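Local coordinates for protein Gp26 (Listeria phage P40, PDB 4JZ5) that probably cleaves the glycan strands of Listeria cell-wall peptidoglycan as the glycosyl hydrolase family 25 catalytic domain of a phage endolysin, at residues Y174-D177 with P181-K184. Numbering follows the deposited sequence.
Sequences YGVD and PSTK
S182 and T183 pack against a type II' beta turn formed by Y174 to D177. Turn and partner belong to one surface loop, which joins strands 169-172 and 191-195 of the family 25 glycosidase domain. G175 takes the second position of the turn with the positive phi (58°) that type II' requires there.

Two hydrogen bonds shape the site. The turn is closed by D177 N, which donates to Y174 O at 2.9 Å. One bond crosses the contact. V176 N donates to S182 OG at 3.1 Å, and the N-H points nearly straight at the oxygen (160°). The S182 CA-CB bond points toward the turn, and chi1 of -177°, which sets OG opposite the backbone N, brings the hydroxyl to V176 N.

Beyond the contact, Y174 OH is hydrogen-bonded to Q193, and the D177 carboxylate to T195 and S196. These bonds tie the turn to strand 191-195 and the residue after it.

The rest is van der Waals contact. V176 CG2 lies 3.6 Å from the same hydroxyl oxygen, S182 OG. S182 CB rests 3.4 Å from Y174 O. G175 CA faces both hydroxyl side chains. It lies 3.4 Å from S182 OG, and T183 OG1 meets G175 CA at 3.4 Å.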
ATOM      1  N   TYR A 174      13.544  -0.998  -7.691  1.00  6.65           N
ATOM      2  CA  TYR A 174      14.246  -2.070  -6.985  1.00  7.03           C
ATOM      3  C   TYR A 174      15.730  -2.191  -7.303  1.00  7.54           C
ATOM      4  O   TYR A 174      16.456  -2.809  -6.527  1.00  7.42           O
ATOM      5  CB  TYR A 174      13.615  -3.423  -7.293  1.00  7.40           C
ATOM      6  CG  TYR A 174      12.156  -3.577  -6.954  1.00  6.65           C
ATOM      7  CD1 TYR A 174      11.521  -2.756  -6.027  1.00  6.08           C
ATOM      8  CD2 TYR A 174      11.401  -4.566  -7.564  1.00  7.42           C
ATOM      9  CE1 TYR A 174      10.185  -2.929  -5.728  1.00  5.98           C
ATOM     10  CE2 TYR A 174      10.075  -4.742  -7.259  1.00  8.09           C
ATOM     11  CZ  TYR A 174       9.467  -3.916  -6.353  1.00  5.99           C
ATOM     12  OH  TYR A 174       8.130  -4.135  -6.084  1.00  7.25           O
ATOM     13  N   GLY A 175      16.192  -1.656  -8.426  1.00  7.97           N
ATOM     14  CA  GLY A 175      17.582  -1.859  -8.792  1.00  9.67           C
ATOM     15  C   GLY A 175      17.916  -3.337  -8.909  1.00  9.57           C
ATOM     16  O   GLY A 175      17.201  -4.079  -9.578  1.00 10.20           O
ATOM     17  N   VAL A 176      18.988  -3.769  -8.247  1.00  8.97           N
ATOM     18  CA  VAL A 176      19.383  -5.178  -8.273  1.00  9.45           C
ATOM     19  C   VAL A 176      18.390  -6.088  -7.559  1.00  9.88           C
ATOM     20  O   VAL A 176      18.452  -7.306  -7.717  1.00 10.46           O
ATOM     21  CB  VAL A 176      20.775  -5.423  -7.652  1.00 10.82           C
ATOM     22  CG1 VAL A 176      21.858  -4.803  -8.519  1.00 10.77           C
ATOM     23  CG2 VAL A 176      20.849  -4.922  -6.222  1.00 11.99           C
ATOM     24  N   ASP A 177      17.490  -5.494  -6.777  1.00  8.51           N
ATOM     25  CA  ASP A 177      16.439  -6.218  -6.065  1.00  7.84           C
ATOM     26  C   ASP A 177      17.029  -7.326  -5.202  1.00  8.27           C
ATOM     27  O   ASP A 177      16.700  -8.506  -5.363  1.00  9.40           O
ATOM     28  CB  ASP A 177      15.387  -6.776  -7.022  1.00  7.58           C
ATOM     29  CG  ASP A 177      14.033  -6.979  -6.347  1.00  7.96           C
ATOM     30  OD1 ASP A 177      13.870  -6.570  -5.180  1.00  7.55           O
ATOM     31  OD2 ASP A 177      13.136  -7.557  -6.993  1.00  9.13           O
ATOM     32  N   PRO A 181      18.363  -1.506   0.023  1.00  9.22           N
ATOM     33  CA  PRO A 181      18.183  -0.377  -0.888  1.00  8.45           C
ATOM     34  C   PRO A 181      19.208  -0.393  -2.017  1.00  9.11           C
ATOM     35  O   PRO A 181      20.382  -0.681  -1.809  1.00 10.51           O
ATOM     36  CB  PRO A 181      18.356   0.837   0.023  1.00 10.86           C
ATOM     37  CG  PRO A 181      17.962   0.348   1.377  1.00 10.95           C
ATOM     38  CD  PRO A 181      18.438  -1.079   1.428  1.00 10.80           C
ATOM     39  N   SER A 182      18.733  -0.090  -3.212  1.00  8.67           N
ATOM     40  CA  SER A 182      19.537  -0.081  -4.419  1.00 10.80           C
ATOM     41  C   SER A 182      19.171   1.217  -5.149  1.00 10.90           C
ATOM     42  O   SER A 182      19.065   2.276  -4.525  1.00 12.16           O
ATOM     43  CB  SER A 182      19.219  -1.337  -5.247  1.00 12.02           C
ATOM     44  OG  SER A 182      20.011  -1.446  -6.417  1.00 11.47           O
ATOM     45  N   THR A 183      18.928   1.143  -6.447  1.00 10.52           N
ATOM     46  CA  THR A 183      18.597   2.317  -7.238  1.00 10.03           C
ATOM     47  C   THR A 183      17.372   3.050  -6.687  1.00  8.84           C
ATOM     48  O   THR A 183      16.343   2.430  -6.442  1.00  9.54           O
ATOM     49  CB  THR A 183      18.310   1.879  -8.671  1.00  9.59           C
ATOM     50  OG1 THR A 183      19.364   1.016  -9.124  1.00 11.26           O
ATOM     51  CG2 THR A 183      18.160   3.072  -9.583  1.00 12.40           C
ATOM     52  N   LYS A 184      17.492   4.364  -6.491  1.00  9.57           N
ATOM     53  CA  LYS A 184      16.365   5.175  -6.053  1.00  9.05           C
ATOM     54  C   LYS A 184      15.427   5.475  -7.216  1.00  9.84           C
ATOM     55  O   LYS A 184      15.826   5.438  -8.374  1.00  9.62           O
ATOM     56  CB  LYS A 184      16.855   6.488  -5.440  1.00 13.40           C
ATOM     57  CG  LYS A 184      17.583   6.291  -4.128  1.00 17.51           C
ATOM     58  CD  LYS A 184      17.878   7.607  -3.435  1.00 26.19           C
ATOM     59  CE  LYS A 184      18.342   7.380  -2.006  1.00 27.80           C
ATOM     60  NZ  LYS A 184      18.623   8.664  -1.311  1.00 33.03           N
TER